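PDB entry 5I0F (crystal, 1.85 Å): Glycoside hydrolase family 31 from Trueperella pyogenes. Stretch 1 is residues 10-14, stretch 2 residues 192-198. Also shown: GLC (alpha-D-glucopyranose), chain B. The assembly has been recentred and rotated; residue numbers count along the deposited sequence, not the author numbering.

Stretch 1 (10-14) EHPYA
Stretch 2 192-198: LDSVVFE

Residues 10-14 form no regular helix or strand; a type I beta turn runs from His-11 to Ala-14, with Pro-12 (phi/psi -66/-18°) and Tyr-13 (-122/10°) at its corners. Residues 192-198 are extended: a strand enters at Leu-192 and Asp-193 (-149/172°), and loop follows through Val-195 (-141/133°), Val-196 (-67/129°) and Phe-197 (-152/143°). The closest CA pair is Pro-12 CA and Val-195 CA, 7.6 Å apart, so side chains make the contact, burying 298 Å² in all. Asp-193, Val-195 and Phe-197 point CB toward the turn; Ser-194 and Val-196 point away. Tyr-13 (chi1 m, chi2 -73°) donates from OH to Asp-193 OD1 (chi1 p) at 2.6 Å, a short bond to a carboxylate. A water donates to Tyr-13 OH (2.7 Å) and lies 3.0 Å from Val-195 O. The Tyr-13 edge meets a face of Phe-197 (chi1 t, chi2 69°): centroids 5.2 Å, planes at 81°, Tyr-13 CE2 to Phe-197 CG 3.7 Å. Pro-12, C-gamma endo, adds apolar contacts, CG to Phe-197 CD1 at 3.6 Å and CB to Val-195 CG1 (chi1 p) at 4.0 Å. His-11 (chi1 t, chi2 -58°) accepts Tyr-13 N at ND1 (3.1 Å), bracing the turn, while its CE1 sits 3.4 Å from Phe-197 CE1, rings oblique at 52°. Beyond this contact, Glu-198 OE2 accepts glucose O6 at 2.5 Å.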

ATOM      1  N   GLU A  10       0.161 -14.833 -11.523  1.00 21.44           N
ATOM      2  CA  GLU A  10      -0.945 -13.998 -10.988  1.00 22.13           C
ATOM      3  C   GLU A  10      -0.417 -12.733 -10.296  1.00 21.40           C
ATOM      4  O   GLU A  10      -0.988 -12.242  -9.318  1.00 22.74           O
ATOM      5  CB  GLU A  10      -1.939 -14.794 -10.130  1.00 22.96           C
ATOM      6  CG  GLU A  10      -2.566 -15.941 -10.919  1.00 24.31           C
ATOM      7  CD  GLU A  10      -3.573 -16.756 -10.125  1.00 26.17           C
ATOM      8  OE1 GLU A  10      -4.747 -16.324  -9.997  1.00 27.12           O
ATOM      9  OE2 GLU A  10      -3.202 -17.835  -9.615  1.00 27.06           O
ATOM     10  N   HIS A  11       0.682 -12.217 -10.824  1.00 21.24           N
ATOM     11  CA  HIS A  11       1.103 -10.823 -10.584  1.00 21.20           C
ATOM     12  C   HIS A  11      -0.048  -9.976 -11.183  1.00 20.83           C
ATOM     13  O   HIS A  11      -0.457 -10.227 -12.296  1.00 20.52           O
ATOM     14  CB  HIS A  11       2.455 -10.605 -11.280  1.00 21.89           C
ATOM     15  CG  HIS A  11       3.072  -9.252 -11.084  1.00 21.93           C
ATOM     16  ND1 HIS A  11       2.434  -8.095 -11.444  1.00 21.53           N
ATOM     17  CD2 HIS A  11       4.316  -8.881 -10.698  1.00 22.99           C
ATOM     18  CE1 HIS A  11       3.211  -7.053 -11.191  1.00 22.24           C
ATOM     19  NE2 HIS A  11       4.371  -7.506 -10.750  1.00 22.71           N
ATOM     20  N   PRO A  12      -0.588  -8.977 -10.449  1.00 20.70           N
ATOM     21  CA  PRO A  12      -1.777  -8.289 -11.006  1.00 20.67           C
ATOM     22  C   PRO A  12      -1.570  -7.475 -12.283  1.00 21.07           C
ATOM     23  O   PRO A  12      -2.549  -7.128 -12.943  1.00 22.34           O
ATOM     24  CB  PRO A  12      -2.249  -7.393  -9.858  1.00 20.84           C
ATOM     25  CG  PRO A  12      -1.092  -7.293  -8.919  1.00 21.16           C
ATOM     26  CD  PRO A  12      -0.345  -8.595  -9.050  1.00 21.77           C
ATOM     27  N   TYR A  13      -0.326  -7.131 -12.609  1.00 20.56           N
ATOM     28  CA  TYR A  13      -0.012  -6.330 -13.775  1.00 21.27           C
ATOM     29  C   TYR A  13       0.954  -6.973 -14.780  1.00 22.79           C
ATOM     30  O   TYR A  13       1.415  -6.302 -15.685  1.00 24.39           O
ATOM     31  CB  TYR A  13       0.550  -4.984 -13.300  1.00 21.17           C
ATOM     32  CG  TYR A  13      -0.394  -4.191 -12.417  1.00 19.97           C
ATOM     33  CD1 TYR A  13      -1.528  -3.547 -12.943  1.00 20.54           C
ATOM     34  CD2 TYR A  13      -0.143  -4.048 -11.046  1.00 19.23           C
ATOM     35  CE1 TYR A  13      -2.384  -2.809 -12.127  1.00 19.63           C
ATOM     36  CE2 TYR A  13      -0.988  -3.317 -10.229  1.00 18.58           C
ATOM     37  CZ  TYR A  13      -2.112  -2.705 -10.757  1.00 18.93           C
ATOM     38  OH  TYR A  13      -2.922  -1.978  -9.884  1.00 18.58           O
ATOM     39  N   ALA A  14       1.259  -8.260 -14.630  1.00 22.26           N
ATOM     40  CA  ALA A  14       2.237  -8.901 -15.499  1.00 23.72           C
ATOM     41  C   ALA A  14       1.800 -10.327 -15.778  1.00 24.27           C
ATOM     42  O   ALA A  14       1.085 -10.948 -14.974  1.00 22.67           O
ATOM     43  CB  ALA A  14       3.616  -8.891 -14.876  1.00 24.10           C
ATOM     44  N   LEU A 192      -8.074   3.340 -14.089  1.00 20.39           N
ATOM     45  CA  LEU A 192      -7.312   2.791 -12.963  1.00 20.19           C
ATOM     46  C   LEU A 192      -7.945   1.509 -12.457  1.00 19.94           C
ATOM     47  O   LEU A 192      -8.884   1.005 -13.051  1.00 20.51           O
ATOM     48  CB  LEU A 192      -7.214   3.839 -11.858  1.00 20.22           C
ATOM     49  CG  LEU A 192      -8.561   4.240 -11.265  1.00 20.49           C
ATOM     50  CD1 LEU A 192      -8.458   4.355  -9.773  1.00 21.28           C
ATOM     51  CD2 LEU A 192      -9.087   5.524 -11.850  1.00 21.39           C
ATOM     52  N   ASP A 193      -7.422   0.959 -11.372  1.00 19.62           N
ATOM     53  CA  ASP A 193      -8.034  -0.199 -10.746  1.00 19.58           C
ATOM     54  C   ASP A 193      -7.762  -0.157  -9.246  1.00 19.03           C
ATOM     55  O   ASP A 193      -7.053   0.739  -8.775  1.00 18.87           O
ATOM     56  CB  ASP A 193      -7.582  -1.525 -11.443  1.00 20.63           C
ATOM     57  CG  ASP A 193      -6.125  -1.934 -11.153  1.00 21.44           C
ATOM     58  OD1 ASP A 193      -5.289  -1.122 -10.696  1.00 20.91           O
ATOM     59  OD2 ASP A 193      -5.808  -3.131 -11.387  1.00 22.93           O
ATOM     60  N   SER A 194      -8.397  -1.061  -8.513  1.00 18.67           N
ATOM     61  CA  SER A 194      -8.235  -1.192  -7.084  1.00 19.17           C
ATOM     62  C   SER A 194      -7.862  -2.624  -6.736  1.00 19.23           C
ATOM     63  O   SER A 194      -8.747  -3.496  -6.572  1.00 19.62           O
ATOM     64  CB  SER A 194      -9.498  -0.724  -6.343  1.00 19.87           C
ATOM     65  OG  SER A 194      -9.543   0.715  -6.400  1.00 21.54           O
ATOM     66  N   VAL A 195      -6.546  -2.849  -6.666  1.00 18.49           N
ATOM     67  CA  VAL A 195      -5.943  -4.117  -6.267  1.00 18.44           C
ATOM     68  C   VAL A 195      -4.728  -3.785  -5.407  1.00 17.90           C
ATOM     69  O   VAL A 195      -3.942  -2.905  -5.751  1.00 17.30           O
ATOM     70  CB  VAL A 195      -5.582  -5.015  -7.483  1.00 18.87           C
ATOM     71  CG1 VAL A 195      -4.525  -4.402  -8.398  1.00 19.20           C
ATOM     72  CG2 VAL A 195      -5.129  -6.398  -7.022  1.00 19.38           C
ATOM     73  N   VAL A 196      -4.597  -4.463  -4.275  1.00 17.79           N
ATOM     74  CA  VAL A 196      -3.477  -4.204  -3.381  1.00 17.96           C
ATOM     75  C   VAL A 196      -2.208  -4.655  -4.133  1.00 18.15           C
ATOM     76  O   VAL A 196      -2.163  -5.754  -4.702  1.00 18.12           O
ATOM     77  CB  VAL A 196      -3.654  -4.954  -2.062  1.00 18.47           C
ATOM     78  CG1 VAL A 196      -2.393  -4.907  -1.229  1.00 19.10           C
ATOM     79  CG2 VAL A 196      -4.860  -4.408  -1.298  1.00 18.17           C
ATOM     80  N   PHE A 197      -1.210  -3.783  -4.206  1.00 17.98           N
ATOM     81  CA  PHE A 197       0.030  -4.115  -4.939  1.00 18.39           C
ATOM     82  C   PHE A 197       1.219  -3.367  -4.373  1.00 18.87           C
ATOM     83  O   PHE A 197       1.089  -2.202  -3.956  1.00 18.66           O
ATOM     84  CB  PHE A 197      -0.117  -3.806  -6.440  1.00 17.80           C
ATOM     85  CG  PHE A 197       1.125  -4.088  -7.231  1.00 18.07           C
ATOM     86  CD1 PHE A 197       1.545  -5.394  -7.428  1.00 18.39           C
ATOM     87  CD2 PHE A 197       1.900  -3.077  -7.733  1.00 17.55           C
ATOM     88  CE1 PHE A 197       2.690  -5.682  -8.144  1.00 18.64           C
ATOM     89  CE2 PHE A 197       3.063  -3.355  -8.447  1.00 18.37           C
ATOM     90  CZ  PHE A 197       3.472  -4.666  -8.641  1.00 18.62           C
ATOM     91  N   GLU A 198       2.369  -4.029  -4.352  1.00 19.47           N
ATOM     92  CA  GLU A 198       3.607  -3.383  -3.946  1.00 20.34           C
ATOM     93  C   GLU A 198       4.370  -2.809  -5.145  1.00 20.47           C
ATOM     94  O   GLU A 198       5.129  -3.518  -5.801  1.00 20.42           O
ATOM     95  CB  GLU A 198       4.520  -4.318  -3.152  1.00 21.50           C
ATOM     96  CG  GLU A 198       5.643  -3.516  -2.502  1.00 22.27           C
ATOM     97  CD  GLU A 198       6.996  -4.199  -2.437  1.00 23.28           C
ATOM     98  OE1 GLU A 198       7.070  -5.440  -2.281  1.00 23.63           O
ATOM     99  OE2 GLU A 198       7.998  -3.448  -2.487  1.00 23.45           O
TER
HETATM  100  C1  GLC B   2      13.379  -2.850  -0.755  1.00 25.41           C
HETATM  101  C2  GLC B   2      12.595  -1.841   0.087  1.00 24.85           C
HETATM  102  C3  GLC B   2      11.446  -2.527   0.815  1.00 24.05           C
HETATM  103  C4  GLC B   2      10.548  -3.222  -0.197  1.00 23.69           C
HETATM  104  C5  GLC B   2      11.410  -4.231  -0.960  1.00 24.16           C
HETATM  105  C6  GLC B   2      10.629  -5.022  -1.995  1.00 24.21           C
HETATM  106  O2  GLC B   2      13.481  -1.200   1.009  1.00 23.26           O
HETATM  107  O3  GLC B   2      10.698  -1.548   1.554  1.00 23.19           O
HETATM  108  O4  GLC B   2       9.439  -3.858   0.471  1.00 22.41           O
HETATM  109  O5  GLC B   2      12.500  -3.566  -1.627  1.00 25.23           O
HETATM  110  O6  GLC B   2      10.260  -4.213  -3.124  1.00 24.36           O
HETATM  111  O   HOH W   1      -2.284  -1.015  -7.401  1.00 17.44           O